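Local coordinates for type VI secretion system component (Escherichia coli O6, PDB 2P5Z), which is a type VI secretion system component built like the phage T4 tail proteins gp27 and gp5, and probably forms part of the tip of the secretion apparatus, at residues A115-S120 / K137-R142; Q133-I138 / F150-K155; D171-S176 / A376-P381; F186-D191 / E197-Y202; S320-G325 / Y358-T363. All blocks are in the same frame, centred on the assembly; numbering follows the deposited sequence.

From the N terminus, contact 1 closes a short loop that carries strand 124-127 and folds residues 115-120 against the end of helix 131-140. Contact 2 begins on that same helix, sharing Lys137 and Ile138, and closes the turn back to strand 150-153. That strand pairs in parallel with 196-202, the second strand of the hairpin in contact 4, so the helix and the three-stranded sheet form one unit. Contact 3 spans about 200 residues, bringing the linker 376-381 back to helix 171-182; contacts 4 and 5 both fall within this long excursion, one after the other. Contact 5 lies farther off, in the barrel strands, and meets contact 4 where Arg187 packs on Gly325.

Contact 1: A115-S120 / K137-R142; sequences ALLTRS and KILRER
Leu117 reaches across to helix 131-140 with a single methyl, its CD1 lying 3.9 Å from Ile138 CG2 and a looser 4.3 Å from Leu139 CD2. The leucine CG stands anti to its carbonyl carbon (chi1 -51°), which carries the branched end off the short 3-10 turn toward the helix. Branched aliphatic residues suit this buried patch, since each presents a methyl and none brings a polar group. At the other end Arg142 lies against Ser120: its NE is 3.5 Å from Ser120 CB, and its CG is 3.7 Å from Ser120 OG. A bend at chi2 (60°) turns the arginine chain along the small serine, which is slim enough to let the long side chain pass. The carbonyls of Leu117 and Ser120 take backbone bonds from Leu172 and Asp171, fixing the turn against helix 171-182. The two segments therefore hold each other mainly by van der Waals contact. The methylene chain of Arg142 touches Asp171, but its guanidinium stands farther off, and any charge effect is probably modest.

Contact 2: Q133-I138 / F150-K155; sequences QIVEKI and FVFNLK
Glu136 lays its side chain across the edge of the Phe150 ring at about a right angle, with the carboxylate and ring planes 70° apart. Its CD comes within 3.7 Å of Phe150 CE2, and OE2 sits in the plane of the ring, 3.9 Å from Phe150 CZ. The glutamate can do this because CG is anti to the backbone N (chi1 -174°) and the chain beyond is extended, spanning the gap between a helix and a strand whose axes run antiparallel 10.8 Å apart. Against Phe152 the same carboxylate is turned quite differently: the two planes are almost parallel, 13° apart, and Glu136 OE1 approaches CE2 of Phe152 at 3.9 Å from an oblique direction. Val135, one residue back, supplies the purely apolar part, its CG1 placed 4.1 Å from Phe152 CZ at the rim of that ring. Phe150 and Phe152 alternate with Val151 along the strand, which brings both rings to the helix side; Phe152 also stacks on Phe201 of the neighbouring strand. Arg140, one helical turn on, forms a salt bridge with Glu136 OE2. The chemistry is that of a helix packed on a sheet, with an anion set beside the slightly positive C-H rim of an aromatic ring, which is probably weakly favourable; the salt bridge to Arg140 is likely the stronger influence.

Contact 3: D171-S176 / A376-P381; sequences DLTFVS and ALIPRP
Ile378 faces the opening turns of helix 171-182 from an extended linker with polyproline-like backbone angles, and its CA comes 7.1 Å from that of Ser176. The isoleucine bridges two helix positions three residues apart. Its CG2, anti to the backbone N, meets Thr173 CG2 at 4.0 Å, while CD1 at the end of the other branch rests 3.7 Å from the carbonyl carbon of Ser176 and 3.8 Å from Ser176 CB, and lies against the Ser176 carbonyl oxygen as well. A beta-branched side chain suits the place because its two arms can touch both positions at once. Thr173 turns its methyl to the linker and its hydroxyl to Asp170, with which OG1 is hydrogen-bonded. Ser176 bends its hydroxyl back onto its own helix: OG donates to Leu172 O at 2.7 Å, lying above the carbonyl plane (36° out of it), whereas Ser176 N reaches the same oxygen from the opposite face at 3.0 Å. Two residues along, Arg380 forms salt bridges with Glu181 of the helix and with Asp462, in the OB-type region of the chain. The linker is thus pressed to the helix by methyl contacts, and Arg380 ties it by charge to the helix and to Asp462. With the serine hydroxyl engaged inside its helix, what Thr173 and Ser176 offer the isoleucine is carbon and one backbone carbonyl, a modest patch at the surface.

Contact 4: F186-D191 / E197-Y202; sequences FRFATD and EVIEFY
Glu200 OE1 is gripped from two sides of the chemistry: it accepts a hydrogen bond from Tyr202 OH, and Arg187 NH2 stands 3.6 Å from it. The oxygen lies over the guanidinium face, so charge alone links that pair. The Arg187 guanidinium, carried out on an extended chain, is nearly parallel to the Tyr202 ring (12°), with Arg187 NE 3.7 Å from Tyr202 CE2 in an oblique approach. Ala189, having only a methyl, allows the Glu200 carboxylate to lie against it. The strands form an antiparallel beta hairpin: Glu200 N donates to Arg187 O at 2.8 Å, almost straight (178°), and Arg187 N returns a bond to Glu200 O at 3.0 Å. Ala189 and Val198 make the next hydrogen-bonded pair. Phe188-Ile199 lies between them and Phe186-Phe201 just beyond; both are non-hydrogen-bonded pairs with side chains on the same face. There Phe188 CE1 meets Ile199 CG1 at 3.7 Å, while Ile199 CG2 lies over one face of the Phe201 ring. The Phe186 and Phe201 side chains run side by side, their rings obliquely turned at 59°, and both pack on Leu179. That face is mainly aromatic and aliphatic near Leu179, though Glu197, salt-bridged to Arg113, shares it. The reverse mixes Ala189 and Val198 with the Arg187-Glu200-Tyr202 cluster, where the tyrosine hydroxyl and the arginine's charge would together be expected to favour the anionic glutamate.

Contact 5: S320-G325 / Y358-T363; sequences SLLMPG and YELTFT
Leu322 packs over one face of strand 359-366 of the phage-tail-like beta-barrel. One methyl does the work: Leu322 CD2 lies 3.7 Å from Phe362 CD2 and 3.8 Å from Leu360 CD2. The Leu322 and Leu360 side chains cross at about a right angle. Phe362, Leu360 and Tyr358 occupy alternate positions that turn to the loop, so bulky apolar groups meet the leucine in a buried place. At the far end the tyrosine, its CG anti to the backbone N (chi1 -173°), reaches the loop backbone obliquely, its CE1 3.7 Å from Ser320 CA; a flat, long side chain suits a partner met chiefly through its CA and backbone N. Further out, strand 359-366 is held by its neighbours 311-317 and 343-353, and Phe362 also packs on Val230 and Leu233. Ser320 is held through side chain and carbonyl: OG bonds to Glu228 OE2, and its carbonyl O accepts from Arg85 NE.

Contact 1: A115-S120 / K137-R142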
# COMPACT_ATOMS: atom_id res chain seq x y z
N ALA A 115 1.40 20.65 10.96
CA ALA A 115 0.58 19.79 10.09
C ALA A 115 0.16 20.46 8.79
O ALA A 115 -0.06 19.78 7.80
CB ALA A 115 -0.64 19.31 10.81
N LEU A 116 0.06 21.79 8.78
CA LEU A 116 -0.37 22.49 7.58
C LEU A 116 0.65 22.49 6.45
O LEU A 116 0.28 22.76 5.31
CB LEU A 116 -0.80 23.92 7.88
CG LEU A 116 -1.97 24.07 8.84
CD1 LEU A 116 -2.09 25.54 9.20
CD2 LEU A 116 -3.28 23.51 8.24
N LEU A 117 1.91 22.12 6.74
CA LEU A 117 2.93 21.91 5.70
C LEU A 117 2.57 20.83 4.68
O LEU A 117 3.22 20.69 3.66
CB LEU A 117 4.30 21.52 6.28
CG LEU A 117 5.10 22.20 7.38
CD1 LEU A 117 6.57 22.18 7.02
CD2 LEU A 117 4.62 23.59 7.79
N THR A 118 1.53 20.06 4.97
CA THR A 118 1.05 19.02 4.07
C THR A 118 0.25 19.67 2.95
O THR A 118 0.05 19.08 1.90
CB THR A 118 0.26 17.97 4.89
OG1 THR A 118 1.19 17.26 5.71
CG2 THR A 118 -0.47 16.97 4.04
N ARG A 119 -0.17 20.91 3.16
CA ARG A 119 -1.00 21.60 2.19
C ARG A 119 -0.25 22.28 1.04
O ARG A 119 -0.89 22.76 0.11
CB ARG A 119 -1.96 22.57 2.90
CG ARG A 119 -3.38 22.01 3.05
CD ARG A 119 -4.21 22.76 4.09
NE ARG A 119 -4.02 24.22 4.11
CZ ARG A 119 -4.70 25.09 3.37
NH1 ARG A 119 -5.61 24.66 2.50
NH2 ARG A 119 -4.44 26.39 3.47
N SER A 120 1.08 22.30 1.08
CA SER A 120 1.85 22.91 0.01
C SER A 120 2.92 21.98 -0.55
O SER A 120 3.74 21.46 0.20
CB SER A 120 2.48 24.24 0.44
OG SER A 120 3.64 24.03 1.23
N LYS A 137 14.11 27.56 6.63
CA LYS A 137 13.58 28.27 5.46
C LYS A 137 12.16 27.88 5.17
O LYS A 137 11.31 28.75 5.04
CB LYS A 137 14.42 28.05 4.20
CG LYS A 137 15.64 28.92 4.10
CD LYS A 137 16.26 28.78 2.71
CE LYS A 137 16.77 30.11 2.17
NZ LYS A 137 15.69 30.80 1.37
N ILE A 138 11.89 26.57 5.08
CA ILE A 138 10.53 26.07 4.81
C ILE A 138 9.51 26.57 5.85
O ILE A 138 8.41 27.03 5.49
CB ILE A 138 10.52 24.54 4.78
CG1 ILE A 138 11.32 24.02 3.58
CG2 ILE A 138 9.09 24.00 4.71
CD1 ILE A 138 10.44 23.49 2.50
N LEU A 139 9.91 26.52 7.12
CA LEU A 139 9.13 27.07 8.23
C LEU A 139 8.84 28.56 8.08
O LEU A 139 7.66 28.97 8.10
CB LEU A 139 9.80 26.77 9.58
CG LEU A 139 9.72 25.27 9.93
CD1 LEU A 139 10.45 24.89 11.21
CD2 LEU A 139 8.27 24.83 9.98
N ARG A 140 9.90 29.35 7.88
CA ARG A 140 9.75 30.81 7.81
C ARG A 140 9.15 31.35 6.51
O ARG A 140 8.30 32.24 6.55
CB ARG A 140 11.08 31.50 8.08
CG ARG A 140 11.67 31.21 9.47
CD ARG A 140 12.90 32.03 9.62
NE ARG A 140 13.57 31.93 10.91
CZ ARG A 140 13.26 32.68 11.97
NH1 ARG A 140 13.96 32.54 13.08
NH2 ARG A 140 12.25 33.55 11.92
N GLU A 141 9.55 30.80 5.37
CA GLU A 141 9.12 31.38 4.09
C GLU A 141 7.69 31.05 3.72
O GLU A 141 6.84 31.92 3.74
CB GLU A 141 10.11 31.03 2.98
CG GLU A 141 11.49 31.52 3.35
CD GLU A 141 12.58 31.09 2.41
OE1 GLU A 141 13.75 31.34 2.75
OE2 GLU A 141 12.28 30.52 1.34
N ARG A 142 7.42 29.79 3.43
CA ARG A 142 6.09 29.38 3.03
C ARG A 142 5.07 29.31 4.20
O ARG A 142 3.86 29.32 3.99
CB ARG A 142 6.20 28.04 2.28
CG ARG A 142 4.91 27.46 1.71
CD ARG A 142 4.24 28.37 0.68
NE ARG A 142 3.05 27.71 0.15
CZ ARG A 142 1.80 28.15 0.29
NH1 ARG A 142 1.55 29.29 0.91
NH2 ARG A 142 0.80 27.44 -0.22

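Contact 2: Q133-I138 / F150-K155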
# COMPACT_ATOMS: atom_id res chain seq x y z
N GLN A 133 19.04 24.66 8.09
CA GLN A 133 18.76 25.92 7.40
C GLN A 133 17.62 25.77 6.38
O GLN A 133 16.71 26.61 6.32
CB GLN A 133 20.02 26.48 6.75
CG GLN A 133 20.98 27.12 7.74
CD GLN A 133 22.32 27.45 7.11
OE1 GLN A 133 22.89 26.65 6.35
NE2 GLN A 133 22.84 28.62 7.44
N ILE A 134 17.67 24.67 5.61
CA ILE A 134 16.55 24.34 4.71
C ILE A 134 15.23 24.23 5.48
O ILE A 134 14.22 24.84 5.08
CB ILE A 134 16.83 23.05 3.88
CG1 ILE A 134 18.08 23.23 3.02
CG2 ILE A 134 15.65 22.73 2.96
CD1 ILE A 134 18.60 21.97 2.35
N VAL A 135 15.26 23.49 6.60
CA VAL A 135 14.06 23.30 7.42
C VAL A 135 13.55 24.64 7.96
O VAL A 135 12.37 25.01 7.76
CB VAL A 135 14.27 22.24 8.53
CG1 VAL A 135 13.10 22.23 9.49
CG2 VAL A 135 14.44 20.86 7.91
N GLU A 136 14.44 25.42 8.56
CA GLU A 136 14.09 26.78 8.96
C GLU A 136 13.53 27.66 7.82
O GLU A 136 12.56 28.41 8.03
CB GLU A 136 15.26 27.46 9.66
CG GLU A 136 14.85 28.80 10.20
CD GLU A 136 15.79 29.36 11.22
OE1 GLU A 136 16.63 28.59 11.73
OE2 GLU A 136 15.65 30.57 11.53
N LYS A 137 14.11 27.56 6.63
CA LYS A 137 13.58 28.27 5.46
C LYS A 137 12.16 27.88 5.17
O LYS A 137 11.31 28.75 5.04
CB LYS A 137 14.42 28.05 4.20
CG LYS A 137 15.64 28.92 4.10
CD LYS A 137 16.26 28.78 2.71
CE LYS A 137 16.77 30.11 2.17
NZ LYS A 137 15.69 30.80 1.37
N ILE A 138 11.89 26.57 5.08
CA ILE A 138 10.53 26.07 4.81
C ILE A 138 9.51 26.57 5.85
O ILE A 138 8.41 27.03 5.49
CB ILE A 138 10.52 24.54 4.78
CG1 ILE A 138 11.32 24.02 3.58
CG2 ILE A 138 9.09 24.00 4.71
CD1 ILE A 138 10.44 23.49 2.50
N PHE A 150 9.41 27.81 16.95
CA PHE A 150 10.33 26.65 16.83
C PHE A 150 11.69 27.02 17.37
O PHE A 150 11.98 28.19 17.48
CB PHE A 150 10.49 26.19 15.37
CG PHE A 150 11.12 27.23 14.47
CD1 PHE A 150 10.32 28.17 13.80
CD2 PHE A 150 12.49 27.27 14.25
CE1 PHE A 150 10.87 29.11 12.98
CE2 PHE A 150 13.04 28.23 13.43
CZ PHE A 150 12.23 29.15 12.79
N VAL A 151 12.54 26.03 17.64
CA VAL A 151 13.86 26.23 18.24
C VAL A 151 14.71 25.00 17.91
O VAL A 151 14.21 23.88 17.98
CB VAL A 151 13.78 26.39 19.80
CG1 VAL A 151 15.07 25.95 20.51
CG2 VAL A 151 13.50 27.82 20.21
N PHE A 152 15.98 25.21 17.54
CA PHE A 152 16.92 24.13 17.30
C PHE A 152 17.89 24.03 18.46
O PHE A 152 18.47 25.04 18.85
CB PHE A 152 17.73 24.39 16.01
CG PHE A 152 16.93 24.23 14.76
CD1 PHE A 152 16.91 23.02 14.09
CD2 PHE A 152 16.21 25.29 14.24
CE1 PHE A 152 16.17 22.86 12.92
CE2 PHE A 152 15.47 25.13 13.08
CZ PHE A 152 15.45 23.93 12.42
N ASN A 153 18.08 22.83 19.02
CA ASN A 153 19.10 22.61 20.05
C ASN A 153 19.94 21.40 19.64
O ASN A 153 19.93 20.35 20.30
CB ASN A 153 18.51 22.38 21.46
CG ASN A 153 17.37 23.34 21.79
OD1 ASN A 153 17.59 24.47 22.22
ND2 ASN A 153 16.14 22.87 21.61
N LEU A 154 20.66 21.55 18.55
CA LEU A 154 21.41 20.45 18.00
C LEU A 154 22.78 20.37 18.65
O LEU A 154 23.37 21.40 18.99
CB LEU A 154 21.50 20.61 16.49
CG LEU A 154 20.11 20.77 15.87
CD1 LEU A 154 20.24 21.03 14.40
CD2 LEU A 154 19.23 19.53 16.11
N LYS A 155 23.26 19.15 18.89
CA LYS A 155 24.57 18.99 19.49
C LYS A 155 25.61 18.77 18.41
O LYS A 155 26.71 19.33 18.48
CB LYS A 155 24.58 17.83 20.50
CG LYS A 155 24.04 18.20 21.87
CD LYS A 155 24.97 19.13 22.63
CE LYS A 155 24.19 19.96 23.64
NZ LYS A 155 23.29 20.91 22.94

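Contact 3: D171-S176 / A376-P381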
# COMPACT_ATOMS: atom_id res chain seq x y z
N ASP A 171 5.62 19.84 1.78
CA ASP A 171 6.63 20.38 2.68
C ASP A 171 6.88 19.50 3.90
O ASP A 171 8.03 19.35 4.29
CB ASP A 171 6.29 21.81 3.11
CG ASP A 171 6.44 22.83 1.99
OD1 ASP A 171 7.15 22.54 1.01
OD2 ASP A 171 5.85 23.93 2.10
N LEU A 172 5.83 18.90 4.47
CA LEU A 172 5.98 18.05 5.65
C LEU A 172 6.80 16.80 5.36
O LEU A 172 7.72 16.48 6.10
CB LEU A 172 4.63 17.65 6.29
CG LEU A 172 4.71 16.90 7.64
CD1 LEU A 172 5.61 17.62 8.64
CD2 LEU A 172 3.35 16.64 8.25
N THR A 173 6.49 16.12 4.26
CA THR A 173 7.21 14.93 3.89
C THR A 173 8.68 15.27 3.64
O THR A 173 9.58 14.58 4.18
CB THR A 173 6.61 14.29 2.65
OG1 THR A 173 5.22 14.06 2.88
CG2 THR A 173 7.31 12.96 2.31
N PHE A 174 8.91 16.36 2.90
CA PHE A 174 10.26 16.80 2.55
C PHE A 174 11.12 17.08 3.78
O PHE A 174 12.23 16.53 3.92
CB PHE A 174 10.20 18.06 1.67
CG PHE A 174 11.55 18.58 1.26
CD1 PHE A 174 12.47 17.75 0.60
CD2 PHE A 174 11.91 19.89 1.52
CE1 PHE A 174 13.71 18.21 0.24
CE2 PHE A 174 13.16 20.37 1.14
CZ PHE A 174 14.05 19.53 0.50
N VAL A 175 10.57 17.90 4.67
CA VAL A 175 11.24 18.27 5.90
C VAL A 175 11.54 17.06 6.77
O VAL A 175 12.68 16.89 7.25
CB VAL A 175 10.43 19.34 6.67
CG1 VAL A 175 10.85 19.41 8.12
CG2 VAL A 175 10.61 20.72 6.00
N SER A 176 10.55 16.18 6.92
CA SER A 176 10.67 15.01 7.79
C SER A 176 11.70 14.05 7.24
O SER A 176 12.51 13.51 8.00
CB SER A 176 9.32 14.32 7.97
OG SER A 176 8.32 15.24 8.39
N ALA A 376 11.84 7.03 12.08
CA ALA A 376 11.81 6.21 10.89
C ALA A 376 12.26 7.02 9.67
O ALA A 376 11.94 8.20 9.51
CB ALA A 376 10.40 5.61 10.68
N LEU A 377 13.02 6.34 8.82
CA LEU A 377 13.57 6.86 7.60
C LEU A 377 12.44 6.99 6.58
O LEU A 377 11.82 6.00 6.23
CB LEU A 377 14.59 5.82 7.14
CG LEU A 377 15.78 6.02 6.22
CD1 LEU A 377 15.36 5.82 4.77
CD2 LEU A 377 16.44 7.36 6.46
N ILE A 378 12.14 8.22 6.14
CA ILE A 378 11.17 8.43 5.07
C ILE A 378 11.89 8.22 3.74
O ILE A 378 12.90 8.87 3.47
CB ILE A 378 10.54 9.86 5.13
CG1 ILE A 378 9.60 9.99 6.32
CG2 ILE A 378 9.73 10.18 3.90
CD1 ILE A 378 10.19 10.70 7.47
N PRO A 379 11.38 7.30 2.90
CA PRO A 379 12.02 6.96 1.63
C PRO A 379 12.16 8.15 0.68
O PRO A 379 11.31 9.05 0.67
CB PRO A 379 11.07 5.92 1.02
CG PRO A 379 9.77 6.12 1.73
CD PRO A 379 10.14 6.54 3.12
N ARG A 380 13.23 8.14 -0.11
CA ARG A 380 13.49 9.18 -1.10
C ARG A 380 12.53 9.05 -2.27
O ARG A 380 12.11 7.95 -2.60
CB ARG A 380 14.93 9.08 -1.59
CG ARG A 380 15.80 10.14 -0.98
CD ARG A 380 17.28 9.87 -1.13
NE ARG A 380 18.00 10.87 -0.35
CZ ARG A 380 18.38 12.05 -0.84
NH1 ARG A 380 18.15 12.37 -2.10
NH2 ARG A 380 19.02 12.91 -0.06
N PRO A 381 12.15 10.17 -2.89
CA PRO A 381 11.33 10.02 -4.08
C PRO A 381 12.14 9.37 -5.23
O PRO A 381 13.37 9.54 -5.32
CB PRO A 381 10.91 11.45 -4.42
CG PRO A 381 11.88 12.32 -3.74
CD PRO A 381 12.41 11.58 -2.55

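Contact 4: F186-D191 / E197-Y202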
# COMPACT_ATOMS: atom_id res chain seq x y z
N PHE A 186 12.11 15.79 16.44
CA PHE A 186 11.41 16.87 17.11
C PHE A 186 10.27 16.45 18.04
O PHE A 186 9.70 15.36 17.93
CB PHE A 186 10.93 17.92 16.10
CG PHE A 186 10.00 17.40 15.04
CD1 PHE A 186 10.50 16.84 13.87
CD2 PHE A 186 8.63 17.52 15.19
CE1 PHE A 186 9.63 16.39 12.87
CE2 PHE A 186 7.74 17.06 14.19
CZ PHE A 186 8.25 16.53 13.02
N ARG A 187 9.94 17.36 18.96
CA ARG A 187 8.74 17.25 19.75
C ARG A 187 8.08 18.60 19.87
O ARG A 187 8.67 19.63 19.53
CB ARG A 187 9.06 16.72 21.14
CG ARG A 187 9.79 17.67 22.05
CD ARG A 187 10.35 16.87 23.20
NE ARG A 187 11.10 17.69 24.13
CZ ARG A 187 10.56 18.32 25.17
NH1 ARG A 187 9.25 18.23 25.40
NH2 ARG A 187 11.34 19.04 25.96
N PHE A 188 6.86 18.60 20.39
CA PHE A 188 6.12 19.82 20.59
C PHE A 188 6.13 20.19 22.05
O PHE A 188 6.19 19.33 22.92
CB PHE A 188 4.71 19.66 20.04
CG PHE A 188 4.67 19.53 18.55
CD1 PHE A 188 4.51 20.64 17.75
CD2 PHE A 188 4.82 18.29 17.95
CE1 PHE A 188 4.50 20.52 16.39
CE2 PHE A 188 4.82 18.17 16.58
CZ PHE A 188 4.65 19.29 15.80
N ALA A 189 6.12 21.49 22.34
CA ALA A 189 6.11 21.97 23.71
C ALA A 189 5.24 23.20 23.75
O ALA A 189 4.88 23.74 22.71
CB ALA A 189 7.52 22.29 24.19
N THR A 190 4.89 23.63 24.95
CA THR A 190 3.94 24.72 25.10
C THR A 190 4.63 25.96 25.65
O THR A 190 5.46 25.87 26.56
CB THR A 190 2.74 24.25 25.96
OG1 THR A 190 1.99 23.28 25.21
CG2 THR A 190 1.81 25.43 26.39
N ASP A 191 4.34 27.11 25.05
CA ASP A 191 4.80 28.39 25.57
C ASP A 191 3.65 28.89 26.42
O ASP A 191 2.60 29.30 25.89
CB ASP A 191 5.06 29.37 24.42
CG ASP A 191 5.76 30.66 24.86
OD1 ASP A 191 5.22 31.40 25.73
OD2 ASP A 191 6.83 30.97 24.29
N GLU A 197 2.00 26.42 20.54
CA GLU A 197 2.85 25.24 20.45
C GLU A 197 4.16 25.58 19.74
O GLU A 197 4.18 26.34 18.77
CB GLU A 197 2.12 24.09 19.75
CG GLU A 197 2.15 24.07 18.22
CD GLU A 197 1.19 25.06 17.53
OE1 GLU A 197 0.59 25.93 18.20
OE2 GLU A 197 1.04 24.97 16.28
N VAL A 198 5.25 25.00 20.24
CA VAL A 198 6.60 25.28 19.80
C VAL A 198 7.25 23.95 19.39
O VAL A 198 7.27 23.01 20.19
CB VAL A 198 7.45 25.90 20.97
CG1 VAL A 198 8.90 26.07 20.58
CG2 VAL A 198 6.84 27.23 21.46
N ILE A 199 7.78 23.88 18.16
CA ILE A 199 8.53 22.71 17.67
C ILE A 199 9.98 22.74 18.16
O ILE A 199 10.72 23.66 17.86
CB ILE A 199 8.62 22.71 16.14
CG1 ILE A 199 7.23 22.91 15.51
CG2 ILE A 199 9.30 21.43 15.64
CD1 ILE A 199 7.30 23.29 14.06
N GLU A 200 10.41 21.73 18.88
CA GLU A 200 11.77 21.74 19.33
C GLU A 200 12.51 20.62 18.68
O GLU A 200 12.09 19.49 18.78
CB GLU A 200 11.84 21.62 20.85
CG GLU A 200 10.90 22.59 21.55
CD GLU A 200 11.10 22.64 23.03
OE1 GLU A 200 11.72 21.69 23.58
OE2 GLU A 200 10.64 23.62 23.65
N PHE A 201 13.62 20.95 18.03
CA PHE A 201 14.44 19.97 17.33
C PHE A 201 15.63 19.57 18.17
O PHE A 201 16.22 20.41 18.87
CB PHE A 201 14.95 20.54 16.00
CG PHE A 201 13.85 20.96 15.03
CD1 PHE A 201 13.32 20.05 14.11
CD2 PHE A 201 13.40 22.27 15.00
CE1 PHE A 201 12.35 20.43 13.19
CE2 PHE A 201 12.42 22.66 14.08
CZ PHE A 201 11.90 21.73 13.17
N TYR A 202 16.00 18.29 18.11
CA TYR A 202 17.15 17.76 18.85
C TYR A 202 17.75 16.62 18.05
O TYR A 202 17.07 16.02 17.22
CB TYR A 202 16.75 17.18 20.21
CG TYR A 202 16.01 18.10 21.13
CD1 TYR A 202 16.70 19.03 21.91
CD2 TYR A 202 14.64 18.06 21.22
CE1 TYR A 202 16.04 19.86 22.78
CE2 TYR A 202 13.96 18.90 22.06
CZ TYR A 202 14.66 19.79 22.85
OH TYR A 202 13.98 20.65 23.68

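Contact 5: S320-G325 / Y358-T363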
# COMPACT_ATOMS: atom_id res chain seq x y z
N SER A 320 -1.23 12.97 33.44
CA SER A 320 -1.53 13.96 32.42
C SER A 320 -0.25 14.67 32.01
O SER A 320 -0.23 15.45 31.06
CB SER A 320 -2.47 14.99 33.00
OG SER A 320 -1.86 15.62 34.12
N LEU A 321 0.81 14.40 32.77
CA LEU A 321 2.11 14.96 32.49
C LEU A 321 2.88 14.13 31.45
O LEU A 321 3.77 14.66 30.78
CB LEU A 321 2.92 15.06 33.79
CG LEU A 321 2.58 16.24 34.71
CD1 LEU A 321 3.42 16.19 35.98
CD2 LEU A 321 2.76 17.58 33.99
N LEU A 322 2.51 12.85 31.32
CA LEU A 322 3.24 11.90 30.46
C LEU A 322 3.08 12.22 28.97
O LEU A 322 1.96 12.33 28.45
CB LEU A 322 2.81 10.47 30.76
CG LEU A 322 3.94 9.43 30.67
CD1 LEU A 322 4.77 9.46 31.93
CD2 LEU A 322 3.40 8.03 30.46
N MET A 323 4.21 12.34 28.29
CA MET A 323 4.28 12.98 26.99
C MET A 323 5.47 12.41 26.25
O MET A 323 6.44 12.00 26.88
CB MET A 323 4.53 14.46 27.22
CG MET A 323 3.70 15.40 26.40
SD MET A 323 4.27 17.09 26.66
CE MET A 323 4.58 17.13 28.42
N PRO A 324 5.42 12.40 24.90
CA PRO A 324 6.61 12.15 24.11
C PRO A 324 7.73 13.16 24.38
O PRO A 324 7.49 14.38 24.42
CB PRO A 324 6.10 12.30 22.68
CG PRO A 324 4.69 11.95 22.75
CD PRO A 324 4.23 12.56 24.04
N GLY A 325 8.94 12.66 24.56
CA GLY A 325 10.08 13.50 24.88
C GLY A 325 10.52 13.34 26.32
O GLY A 325 11.68 13.59 26.65
N TYR A 358 -9.50 9.94 32.11
CA TYR A 358 -8.24 9.94 31.40
C TYR A 358 -7.35 8.72 31.55
O TYR A 358 -6.95 8.35 32.65
CB TYR A 358 -7.49 11.22 31.72
CG TYR A 358 -6.22 11.45 30.93
CD1 TYR A 358 -4.98 11.30 31.53
CD2 TYR A 358 -6.27 11.83 29.59
CE1 TYR A 358 -3.82 11.53 30.84
CE2 TYR A 358 -5.10 12.05 28.88
CZ TYR A 358 -3.88 11.90 29.51
OH TYR A 358 -2.70 12.11 28.85
N GLU A 359 -7.02 8.14 30.41
CA GLU A 359 -6.14 6.98 30.33
C GLU A 359 -5.29 7.12 29.08
O GLU A 359 -5.78 7.57 28.04
CB GLU A 359 -6.99 5.71 30.26
CG GLU A 359 -6.21 4.42 30.39
CD GLU A 359 -7.10 3.25 30.74
OE1 GLU A 359 -6.65 2.10 30.56
OE2 GLU A 359 -8.24 3.48 31.20
N LEU A 360 -4.02 6.74 29.16
CA LEU A 360 -3.18 6.69 27.97
C LEU A 360 -2.36 5.42 27.85
O LEU A 360 -1.90 4.90 28.85
CB LEU A 360 -2.29 7.95 27.83
CG LEU A 360 -1.04 8.44 28.59
CD1 LEU A 360 -1.39 8.85 29.98
CD2 LEU A 360 0.17 7.47 28.59
N THR A 361 -2.18 4.91 26.64
CA THR A 361 -1.18 3.87 26.40
C THR A 361 0.07 4.57 25.84
O THR A 361 -0.05 5.49 25.04
CB THR A 361 -1.68 2.80 25.40
OG1 THR A 361 -1.80 3.39 24.10
CG2 THR A 361 -3.04 2.25 25.80
N PHE A 362 1.26 4.16 26.26
CA PHE A 362 2.47 4.74 25.71
C PHE A 362 3.40 3.74 25.04
O PHE A 362 3.47 2.60 25.46
CB PHE A 362 3.23 5.56 26.76
CG PHE A 362 3.83 4.75 27.88
CD1 PHE A 362 5.12 4.22 27.78
CD2 PHE A 362 3.13 4.58 29.08
CE1 PHE A 362 5.68 3.50 28.84
CE2 PHE A 362 3.69 3.87 30.14
CZ PHE A 362 4.97 3.32 30.02
N THR A 363 4.14 4.16 24.01
CA THR A 363 5.27 3.37 23.51
C THR A 363 6.51 4.07 24.02
O THR A 363 6.44 5.24 24.37
CB THR A 363 5.30 3.23 21.97
OG1 THR A 363 5.41 4.53 21.38
CG2 THR A 363 4.04 2.57 21.45